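Local coordinates for nucleoporin NUP82 (Saccharomyces cerevisiae, PDB 3PBP), which is a structural component of the nuclear pore complex, a class of protein that can also dock transport factors, here represented by its N-terminal domain, at residues 225-228 and 229-233; 239-242 and 243-247; 327-330 and 331-334. The protein carries 1 engineered substitution. All coordinates share one frame; numbering follows the deposited sequence.

Followed from the N terminus, the three contacts come in series: each is a short continuous piece of chain, and none nests within or crosses another. Contact 1 is two successive turns in the middle of helix 220-235. The chain then turns through a loop, and contact 2 is the start of helix 243-262, about 17 Å from contact 1 between centres. Much later, contact 3 is the exit from strand 323-329 of a β-propeller blade into the loop toward strand 347-355. That loop returns to helix 220-235, where M233 packs on E332 and K229 faces the E332 carboxylate, so contacts 1 and 3 together tie the helical pair to the blade.

Contact 1: residues 225-228 and 229-233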
loop_
_atom_site.group_PDB
_atom_site.type_symbol
_atom_site.label_atom_id
_atom_site.label_comp_id
_atom_site.label_asym_id
_atom_site.label_seq_id
_atom_site.Cartn_x
_atom_site.Cartn_y
_atom_site.Cartn_z
ATOM N N LEU A 225 5.915 21.164 -8.427
ATOM C CA LEU A 225 4.875 21.056 -7.428
ATOM C C LEU A 225 5.450 20.461 -6.136
ATOM O O LEU A 225 5.229 21.010 -5.056
ATOM C CB LEU A 225 3.699 20.207 -7.929
ATOM C CG LEU A 225 2.629 20.016 -6.847
ATOM C CD1 LEU A 225 2.060 21.369 -6.463
ATOM C CD2 LEU A 225 1.542 19.092 -7.336
ATOM N N ILE A 226 6.200 19.365 -6.212
ATOM C CA ILE A 226 6.715 18.817 -4.960
ATOM C C ILE A 226 7.852 19.634 -4.364
ATOM O O ILE A 226 8.170 19.506 -3.178
ATOM C CB ILE A 226 7.168 17.339 -5.056
ATOM C CG1 ILE A 226 7.418 16.836 -3.627
ATOM C CG2 ILE A 226 8.415 17.209 -5.916
ATOM C CD1 ILE A 226 7.376 15.351 -3.442
ATOM N N LEU A 227 8.471 20.475 -5.180
ATOM C CA LEU A 227 9.540 21.315 -4.669
ATOM C C LEU A 227 8.874 22.414 -3.837
ATOM O O LEU A 227 9.277 22.686 -2.708
ATOM C CB LEU A 227 10.348 21.921 -5.816
ATOM C CG LEU A 227 11.483 22.842 -5.365
ATOM C CD1 LEU A 227 12.407 22.099 -4.384
ATOM C CD2 LEU A 227 12.243 23.314 -6.594
ATOM N N ASN A 228 7.837 23.030 -4.392
ATOM C CA ASN A 228 7.113 24.070 -3.678
ATOM C C ASN A 228 6.446 23.537 -2.414
ATOM O O ASN A 228 6.496 24.184 -1.378
ATOM C CB ASN A 228 6.053 24.717 -4.570
ATOM C CG ASN A 228 6.656 25.618 -5.632
ATOM O OD1 ASN A 228 7.630 26.318 -5.372
ATOM N ND2 ASN A 228 6.069 25.618 -6.833
ATOM N N LYS A 229 5.799 22.375 -2.487
ATOM C CA LYS A 229 5.169 21.814 -1.290
ATOM C C LYS A 229 6.263 21.619 -0.231
ATOM O O LYS A 229 6.041 21.858 0.963
ATOM C CB LYS A 229 4.479 20.467 -1.596
ATOM C CG LYS A 229 3.069 20.592 -2.173
ATOM C CD LYS A 229 2.628 19.353 -2.932
ATOM C CE LYS A 229 2.606 18.137 -2.060
ATOM N NZ LYS A 229 2.117 16.931 -2.796
ATOM N N SER A 230 7.446 21.205 -0.685
ATOM C CA SER A 230 8.570 20.976 0.207
ATOM C C SER A 230 9.035 22.273 0.861
ATOM O O SER A 230 9.423 22.282 2.030
ATOM C CB SER A 230 9.729 20.320 -0.557
ATOM O OG SER A 230 9.435 18.971 -0.898
ATOM N N LEU A 231 9.001 23.366 0.104
ATOM C CA LEU A 231 9.413 24.664 0.631
ATOM C C LEU A 231 8.390 25.216 1.603
ATOM O O LEU A 231 8.745 25.856 2.570
ATOM C CB LEU A 231 9.638 25.674 -0.503
ATOM C CG LEU A 231 10.934 25.447 -1.287
ATOM C CD1 LEU A 231 10.926 26.266 -2.572
ATOM C CD2 LEU A 231 12.124 25.800 -0.403
ATOM N N VAL A 232 7.116 24.965 1.351
ATOM C CA VAL A 232 6.069 25.459 2.238
ATOM C C VAL A 232 6.162 24.811 3.610
ATOM O O VAL A 232 5.879 25.437 4.617
ATOM C CB VAL A 232 4.663 25.202 1.655
ATOM C CG1 VAL A 232 3.610 25.620 2.645
ATOM C CG2 VAL A 232 4.490 25.973 0.367
HETATM N N MSE A 233 6.574 23.555 3.653
HETATM C CA MSE A 233 6.688 22.849 4.920
HETATM C C MSE A 233 7.945 23.217 5.668
HETATM O O MSE A 233 7.972 23.203 6.894
HETATM C CB MSE A 233 6.697 21.359 4.687
HETATM C CG MSE A 233 5.458 20.868 4.031
HETATM SE SE MSE A 233 5.454 18.976 4.200
HETATM C CE MSE A 233 4.286 18.823 5.759
#
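L225 and K229, one helical turn apart, meet on one side of helix 220-235, their side chains crossing at a slant. The leucine's branch point and one methyl, CD1, meet K229 CD, with L225 CG 4.0 Å from K229 CD. The lysine runs its aliphatic carbons beside the L225 backbone carbonyl, then kinks at chi3 (61°), which sends its ammonium group away from the leucine and toward the carboxylate of E332, a long and weak ion pair. A long flexible chain suits this place, being apolar at its root and charged at its end.

S230 and I226 meet on another side, facing helix 243-262. With chi1 at -71°, the serine hydroxyl folds back over the preceding turn, and S230 OG donates to I226 O at 2.7 Å, approaching nearly in line with the C=O bond. S230 N also donates to I226 O, at 3.1 Å, but from above the carbonyl plane, leaving room for both donors. The same hydroxyl is bonded to Q252 NE2 of helix 243-262, while I226 packs on V256 there.

L227 and L231 form a looser apolar pair, L227 CG standing 4.5 Å from L231 CD1. L231 lies against another protein chain of the assembly, as do N228, K229 and V232, all within the NUP116-interacting region.

The chemistry is thus divided round the helix: a small hydroxyl at the buried helix-helix face is satisfied by a backbone carbonyl and the neighbouring glutamine, whereas the lysine carries its charge toward E332, which would probably favour its protonated form.

Contact 2: residues 239-242 and 243-247; sequences STTD and VIVKR
K246 reaches back from the first turn of its helix across T241, the two side chains meeting at a slant. K246 CB starts 3.4 Å from D242 O, and the next carbon, K246 CG, lies 4.1 Å from T241 CG2. After a bend at chi3 (-142°), K246 CE comes to 4.0 Å from T241 CB. At the tip, K246 NZ passes 3.3 Å from S239 CA and donates to the backbone carbonyl of D238, whose carboxylate in turn accepts from the backbone N of T241. A lysine fits here because its aliphatic length spans the threonine and lets the ammonium group donate at the far end.

The loop ends in a classic helix N-cap. D242, with CG anti to its own N (chi1 174°), swings its short carboxylate back to first-turn amides that have no preceding turn to pair with: D242 OD1 accepts from I244 N, modelled implausibly close, and from V245 N, a weak bond at 3.3 Å. Meanwhile K246 N donates to D242 O at 3.0 Å, the first backbone bond of the helix. V245 CG2 lies 3.7 Å from D242 CB, while the other branch, V245 CG1, comes near T241 CG2; beyond the loop V245 packs on Y342 and Y344.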
loop_
_atom_site.group_PDB
_atom_site.type_symbol
_atom_site.label_atom_id
_atom_site.label_comp_id
_atom_site.label_asym_id
_atom_site.label_seq_id
_atom_site.Cartn_x
_atom_site.Cartn_y
_atom_site.Cartn_z
ATOM N N SER A 239 9.844 25.804 16.567
ATOM C CA SER A 239 10.517 25.023 17.617
ATOM C C SER A 239 9.678 23.988 18.379
ATOM O O SER A 239 10.232 23.039 18.948
ATOM C CB SER A 239 11.191 25.955 18.631
ATOM O OG SER A 239 12.023 25.223 19.521
ATOM N N THR A 240 8.360 24.164 18.425
ATOM C CA THR A 240 7.531 23.169 19.099
ATOM C C THR A 240 7.565 21.939 18.204
ATOM O O THR A 240 7.522 20.813 18.695
ATOM C CB THR A 240 6.067 23.631 19.275
ATOM O OG1 THR A 240 6.012 24.697 20.236
ATOM C CG2 THR A 240 5.196 22.466 19.760
ATOM N N THR A 241 7.650 22.169 16.891
ATOM C CA THR A 241 7.725 21.073 15.934
ATOM C C THR A 241 8.538 19.920 16.549
ATOM O O THR A 241 9.595 20.129 17.161
ATOM C CB THR A 241 8.411 21.523 14.603
ATOM O OG1 THR A 241 7.633 22.551 13.977
ATOM C CG2 THR A 241 8.544 20.351 13.637
ATOM N N ASP A 242 8.010 18.710 16.406
ATOM C CA ASP A 242 8.651 17.498 16.894
ATOM C C ASP A 242 10.021 17.366 16.226
ATOM O O ASP A 242 10.172 17.670 15.052
ATOM C CB ASP A 242 7.776 16.303 16.515
ATOM C CG ASP A 242 8.419 14.974 16.838
ATOM O OD1 ASP A 242 9.601 14.768 16.501
ATOM O OD2 ASP A 242 7.728 14.120 17.421
ATOM N N VAL A 243 11.017 16.892 16.957
ATOM C CA VAL A 243 12.355 16.751 16.387
ATOM C C VAL A 243 12.431 15.749 15.242
ATOM O O VAL A 243 13.125 15.989 14.252
ATOM C CB VAL A 243 13.381 16.345 17.467
ATOM C CG1 VAL A 243 14.753 16.156 16.843
ATOM C CG2 VAL A 243 13.439 17.414 18.540
ATOM N N ILE A 244 11.738 14.623 15.384
ATOM C CA ILE A 244 11.717 13.598 14.341
ATOM C C ILE A 244 11.074 14.143 13.049
ATOM O O ILE A 244 11.571 13.878 11.947
ATOM C CB ILE A 244 10.959 12.346 14.823
ATOM C CG1 ILE A 244 11.736 11.707 15.976
ATOM C CG2 ILE A 244 10.776 11.355 13.677
ATOM C CD1 ILE A 244 11.061 10.509 16.603
ATOM N N VAL A 245 9.988 14.911 13.194
ATOM C CA VAL A 245 9.302 15.519 12.057
ATOM C C VAL A 245 10.225 16.521 11.363
ATOM O O VAL A 245 10.385 16.494 10.137
ATOM C CB VAL A 245 8.029 16.272 12.502
ATOM C CG1 VAL A 245 7.447 17.063 11.332
ATOM C CG2 VAL A 245 7.014 15.298 13.012
ATOM N N LYS A 246 10.820 17.404 12.160
ATOM C CA LYS A 246 11.730 18.426 11.664
ATOM C C LYS A 246 12.829 17.791 10.814
ATOM O O LYS A 246 13.223 18.320 9.763
ATOM C CB LYS A 246 12.352 19.162 12.849
ATOM C CG LYS A 246 12.481 20.669 12.670
ATOM C CD LYS A 246 12.903 21.319 13.977
ATOM C CE LYS A 246 12.203 22.641 14.184
ATOM N NZ LYS A 246 12.050 22.901 15.647
ATOM N N ARG A 247 13.323 16.649 11.275
ATOM C CA ARG A 247 14.367 15.948 10.553
ATOM C C ARG A 247 13.878 15.511 9.163
ATOM O O ARG A 247 14.543 15.762 8.142
ATOM C CB ARG A 247 14.821 14.733 11.356
ATOM C CG ARG A 247 15.977 14.021 10.722
ATOM C CD ARG A 247 16.362 12.796 11.492
ATOM N NE ARG A 247 17.276 11.993 10.693
ATOM C CZ ARG A 247 17.051 10.732 10.356
ATOM N NH1 ARG A 247 15.934 10.133 10.760
ATOM N NH2 ARG A 247 17.934 10.082 9.604
#

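Contact 3: residues 327-330 and 331-334; sequences LFKD and LEMS
The D330 carboxylate has L331 over one of its faces, the leucine side chain lying alongside and pointing the same way, with L331 CG 3.7 Å from D330 OD1. At the rim, D330 OD2 is hydrogen-bonded to the hydroxyl of S347, at the start of the adjoining strand, which gives this buried acid a polar partner. The D330 side chain takes the crowded position between its backbone N and carbonyl carbon (chi1 60°), which folds the carboxylate over beside L331. The carboxylate of E332 lies between two lysines: K329 stands over one face, with K329 NZ 4.2 Å from E332 OE2, too far for a salt bridge, and K229 of helix 220-235 is on the other side.

This is the exit from strand 323-329, part of a blade of the β-propeller; F328 still pairs with V349 of strand 347-355. Another protein chain of the assembly lies against F328, D330, L331 and E332. The K329 side chain runs out extended along the loop, and K329 CE passes 3.6 Å from M333 CG, crossing the selenomethionine at about a right angle. Its final bend leaves K329 NZ making a weak bond, 3.4 Å, to L331 O. The apolar M333 fits its buried site, packing on Y209, F285 and A207.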
loop_
_atom_site.group_PDB
_atom_site.type_symbol
_atom_site.label_atom_id
_atom_site.label_comp_id
_atom_site.label_asym_id
_atom_site.label_seq_id
_atom_site.Cartn_x
_atom_site.Cartn_y
_atom_site.Cartn_z
ATOM N N LEU A 327 -12.915 8.997 0.944
ATOM C CA LEU A 327 -12.081 9.783 1.839
ATOM C C LEU A 327 -11.288 10.871 1.130
ATOM O O LEU A 327 -11.060 10.798 -0.070
ATOM C CB LEU A 327 -11.116 8.851 2.564
ATOM C CG LEU A 327 -11.718 7.561 3.120
ATOM C CD1 LEU A 327 -10.602 6.656 3.672
ATOM C CD2 LEU A 327 -12.732 7.905 4.179
ATOM N N PHE A 328 -10.861 11.867 1.904
ATOM C CA PHE A 328 -10.083 13.000 1.416
ATOM C C PHE A 328 -8.915 13.305 2.372
ATOM O O PHE A 328 -9.118 13.460 3.576
ATOM C CB PHE A 328 -10.994 14.222 1.302
ATOM C CG PHE A 328 -10.271 15.485 0.949
ATOM C CD1 PHE A 328 -9.791 15.696 -0.351
ATOM C CD2 PHE A 328 -10.057 16.463 1.915
ATOM C CE1 PHE A 328 -9.103 16.875 -0.677
ATOM C CE2 PHE A 328 -9.380 17.634 1.603
ATOM C CZ PHE A 328 -8.900 17.844 0.304
ATOM N N LYS A 329 -7.700 13.387 1.833
ATOM C CA LYS A 329 -6.501 13.673 2.632
ATOM C C LYS A 329 -6.290 15.184 2.789
ATOM O O LYS A 329 -5.879 15.857 1.844
ATOM C CB LYS A 329 -5.287 13.034 1.962
ATOM C CG LYS A 329 -3.955 13.381 2.550
ATOM C CD LYS A 329 -2.904 12.528 1.876
ATOM C CE LYS A 329 -1.534 13.191 1.869
ATOM N NZ LYS A 329 -1.430 14.383 0.967
ATOM N N ASP A 330 -6.578 15.699 3.989
ATOM C CA ASP A 330 -6.465 17.119 4.291
ATOM C C ASP A 330 -5.097 17.624 4.711
ATOM O O ASP A 330 -4.792 18.803 4.517
ATOM C CB ASP A 330 -7.468 17.525 5.377
ATOM C CG ASP A 330 -7.262 16.776 6.693
ATOM O OD1 ASP A 330 -7.412 17.397 7.780
ATOM O OD2 ASP A 330 -6.971 15.559 6.650
ATOM N N LEU A 331 -4.273 16.763 5.301
ATOM C CA LEU A 331 -2.953 17.204 5.726
ATOM C C LEU A 331 -1.869 16.789 4.754
ATOM O O LEU A 331 -2.005 15.792 4.047
ATOM C CB LEU A 331 -2.647 16.671 7.114
ATOM C CG LEU A 331 -3.703 17.097 8.132
ATOM C CD1 LEU A 331 -3.225 16.748 9.529
ATOM C CD2 LEU A 331 -3.954 18.582 8.013
ATOM N N GLU A 332 -0.802 17.570 4.693
ATOM C CA GLU A 332 0.298 17.249 3.795
ATOM C C GLU A 332 1.302 16.340 4.519
ATOM O O GLU A 332 1.818 16.685 5.596
ATOM C CB GLU A 332 0.984 18.537 3.342
ATOM C CG GLU A 332 2.009 18.352 2.243
ATOM C CD GLU A 332 1.418 17.761 0.983
ATOM O OE1 GLU A 332 0.415 18.313 0.481
ATOM O OE2 GLU A 332 1.963 16.745 0.495
HETATM N N MSE A 333 1.565 15.171 3.946
HETATM C CA MSE A 333 2.508 14.256 4.560
HETATM C C MSE A 333 3.923 14.723 4.291
HETATM O O MSE A 333 4.179 15.513 3.378
HETATM C CB MSE A 333 2.393 12.856 3.969
HETATM C CG MSE A 333 1.070 12.141 4.137
HETATM SE SE MSE A 333 1.075 10.508 3.011
HETATM C CE MSE A 333 2.321 9.437 4.062
ATOM N N SER A 334 4.846 14.215 5.096
ATOM C CA SER A 334 6.251 14.508 4.916
ATOM C C SER A 334 6.848 13.154 4.584
ATOM O O SER A 334 6.340 12.108 5.013
ATOM C CB SER A 334 6.884 15.027 6.199
ATOM O OG SER A 334 7.016 13.987 7.158
#